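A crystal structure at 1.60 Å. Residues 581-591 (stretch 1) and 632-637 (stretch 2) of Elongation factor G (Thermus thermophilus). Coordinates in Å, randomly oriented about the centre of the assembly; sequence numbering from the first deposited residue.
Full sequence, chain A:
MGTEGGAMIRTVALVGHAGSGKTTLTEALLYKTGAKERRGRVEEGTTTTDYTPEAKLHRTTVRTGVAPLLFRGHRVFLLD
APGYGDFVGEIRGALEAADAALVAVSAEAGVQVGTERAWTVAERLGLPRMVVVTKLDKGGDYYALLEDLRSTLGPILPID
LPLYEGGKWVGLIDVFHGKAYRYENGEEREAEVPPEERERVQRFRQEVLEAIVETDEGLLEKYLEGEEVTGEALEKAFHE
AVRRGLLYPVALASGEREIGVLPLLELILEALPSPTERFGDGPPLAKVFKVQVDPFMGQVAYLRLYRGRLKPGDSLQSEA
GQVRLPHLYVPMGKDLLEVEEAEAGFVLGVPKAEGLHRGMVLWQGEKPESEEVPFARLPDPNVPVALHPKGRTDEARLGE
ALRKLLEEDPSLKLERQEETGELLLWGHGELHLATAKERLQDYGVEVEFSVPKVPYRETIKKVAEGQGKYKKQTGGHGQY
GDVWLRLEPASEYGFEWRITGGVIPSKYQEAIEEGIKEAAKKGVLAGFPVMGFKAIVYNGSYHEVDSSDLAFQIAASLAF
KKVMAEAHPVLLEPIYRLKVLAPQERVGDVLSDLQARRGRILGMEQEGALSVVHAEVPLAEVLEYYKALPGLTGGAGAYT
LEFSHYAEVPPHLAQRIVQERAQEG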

# COMPACT_ATOMS: atom_id res chain seq x y z
N LEU A 581 -7.15 3.38 17.78
CA LEU A 581 -6.22 4.34 18.36
C LEU A 581 -6.91 5.69 18.20
O LEU A 581 -7.24 6.10 17.08
CB LEU A 581 -4.89 4.33 17.60
CG LEU A 581 -3.67 5.04 18.20
CD1 LEU A 581 -3.97 6.51 18.38
CD2 LEU A 581 -3.30 4.40 19.52
N ALA A 582 -7.13 6.40 19.31
CA ALA A 582 -7.81 7.68 19.23
C ALA A 582 -7.38 8.67 20.31
O ALA A 582 -6.96 8.28 21.40
CB ALA A 582 -9.32 7.48 19.29
N PRO A 583 -7.48 9.97 20.00
CA PRO A 583 -7.11 11.03 20.95
C PRO A 583 -7.87 10.80 22.24
O PRO A 583 -8.99 10.30 22.23
CB PRO A 583 -7.55 12.30 20.23
CG PRO A 583 -7.37 11.94 18.79
CD PRO A 583 -7.95 10.55 18.73
N GLN A 584 -7.27 11.18 23.36
CA GLN A 584 -7.92 10.99 24.65
C GLN A 584 -9.27 11.71 24.75
O GLN A 584 -10.24 11.14 25.26
CB GLN A 584 -6.99 11.42 25.79
CG GLN A 584 -6.55 12.87 25.76
CD GLN A 584 -7.06 13.65 26.95
OE1 GLN A 584 -8.23 14.03 27.00
NE2 GLN A 584 -6.20 13.88 27.93
N GLU A 585 -9.34 12.94 24.25
CA GLU A 585 -10.60 13.69 24.31
C GLU A 585 -11.65 13.11 23.36
O GLU A 585 -12.84 13.42 23.49
CB GLU A 585 -10.35 15.18 23.99
CG GLU A 585 -9.40 15.88 24.97
CD GLU A 585 -9.65 17.38 25.13
OE1 GLU A 585 -10.73 17.75 25.64
OE2 GLU A 585 -8.77 18.18 24.75
N ARG A 586 -11.22 12.27 22.42
CA ARG A 586 -12.14 11.64 21.47
C ARG A 586 -12.54 10.22 21.86
O ARG A 586 -13.41 9.62 21.23
CB ARG A 586 -11.53 11.61 20.06
CG ARG A 586 -11.87 12.82 19.17
CD ARG A 586 -12.94 13.71 19.80
NE ARG A 586 -14.20 13.71 19.07
CZ ARG A 586 -14.40 14.33 17.91
NH1 ARG A 586 -15.59 14.28 17.32
NH2 ARG A 586 -13.40 15.00 17.33
N VAL A 587 -11.90 9.68 22.89
CA VAL A 587 -12.18 8.32 23.35
C VAL A 587 -13.66 8.11 23.68
O VAL A 587 -14.23 7.07 23.35
CB VAL A 587 -11.35 7.98 24.59
CG1 VAL A 587 -11.83 6.68 25.21
CG2 VAL A 587 -9.88 7.87 24.21
N GLY A 588 -14.26 9.09 24.35
CA GLY A 588 -15.67 8.98 24.71
C GLY A 588 -16.60 8.75 23.54
O GLY A 588 -17.54 7.95 23.62
N ASP A 589 -16.35 9.45 22.44
CA ASP A 589 -17.18 9.31 21.24
C ASP A 589 -16.95 7.94 20.61
O ASP A 589 -17.88 7.30 20.13
CB ASP A 589 -16.85 10.41 20.23
CG ASP A 589 -17.18 11.79 20.75
OD1 ASP A 589 -18.34 12.02 21.13
OD2 ASP A 589 -16.27 12.65 20.76
N VAL A 590 -15.69 7.50 20.62
CA VAL A 590 -15.33 6.20 20.07
C VAL A 590 -16.08 5.11 20.83
O VAL A 590 -16.79 4.30 20.22
CB VAL A 590 -13.81 5.96 20.17
CG1 VAL A 590 -13.48 4.50 19.85
CG2 VAL A 590 -13.07 6.89 19.22
N LEU A 591 -15.93 5.09 22.15
CA LEU A 591 -16.60 4.10 22.97
C LEU A 591 -18.11 4.22 22.80
O LEU A 591 -18.79 3.22 22.56
CB LEU A 591 -16.24 4.27 24.45
CG LEU A 591 -14.77 4.10 24.84
CD1 LEU A 591 -14.64 4.15 26.35
CD2 LEU A 591 -14.23 2.78 24.30
N LEU A 632 -15.16 10.50 14.05
CA LEU A 632 -15.14 10.16 15.47
C LEU A 632 -13.83 10.52 16.16
O LEU A 632 -13.79 10.69 17.38
CB LEU A 632 -15.41 8.66 15.65
CG LEU A 632 -16.82 8.15 15.35
CD1 LEU A 632 -16.80 6.64 15.20
CD2 LEU A 632 -17.76 8.58 16.47
N THR A 633 -12.76 10.64 15.38
CA THR A 633 -11.46 10.96 15.95
C THR A 633 -10.83 12.22 15.38
O THR A 633 -9.62 12.41 15.47
CB THR A 633 -10.48 9.81 15.74
OG1 THR A 633 -10.25 9.64 14.33
CG2 THR A 633 -11.04 8.52 16.31
N GLY A 634 -11.65 13.09 14.80
CA GLY A 634 -11.14 14.32 14.23
C GLY A 634 -10.06 14.06 13.19
O GLY A 634 -9.19 14.90 12.97
N GLY A 635 -10.11 12.89 12.57
CA GLY A 635 -9.14 12.54 11.55
C GLY A 635 -7.81 12.03 12.09
O GLY A 635 -6.88 11.79 11.33
N ALA A 636 -7.73 11.87 13.41
CA ALA A 636 -6.50 11.40 14.05
C ALA A 636 -6.50 9.91 14.35
O ALA A 636 -5.46 9.33 14.65
CB ALA A 636 -6.26 12.19 15.33
N GLY A 637 -7.67 9.28 14.27
CA GLY A 637 -7.77 7.87 14.57
C GLY A 637 -7.28 6.90 13.50
O GLY A 637 -7.17 7.23 12.32

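Stretch 1 leaves a strand at Pro 583, turns, and enters a helix that includes Val 587 to Leu 591. Arg 586 N donates a hydrogen bond to Pro 583 O at 3.0 Å, which closes the turn. Stretch 2 comes off a helix and makes a type I' beta turn from Thr 633 to Ala 636. Ala 636 N donates to Thr 633 O at 2.8 Å across that turn. Gly 634 and Gly 635 both have positive phi, a conformation that favours glycine.

The CA atoms come closest at Ala 582 and Gly 637, 4.7 Å apart. No hydrogen bond crosses between the stretches. Gly 637 CA makes a CA-H...O contact with Leu 581 O, at 3.1 Å. Gly 637 N donates to Thr 633 OG1, 2.6 Å away within its own stretch. A CB on Gly 637 would clash with that same OG1 atom.

The side-chain contact is mainly apolar packing. Pro 583 CG meets Ala 636 CB at 3.6 Å. The methyl group of Thr 633 packs against two neighbours: its CG2 lies 3.6 Å from Ala 582 CB and 3.9 Å from Val 590 CG2. Leu 632 has the largest covered area of any residue here. Its CB points sideways, but the end of the side chain comes nearer, placing CD2 3.9 Å from Asp 589 O.

The CA-to-CB bond of Arg 586 points toward stretch 2. Its CG is 3.4 Å from Leu 632 O, and that oxygen lies over one face of the guanidinium. Arg 586 NE is 3.5 Å from Leu 632 O, but the angle is too poor for a hydrogen bond. NE instead forms a salt bridge with Asp 589 OD2 at 2.9 Å, within stretch 1. Arg 586 therefore meets stretch 2 by packing, while its NE is paired at home.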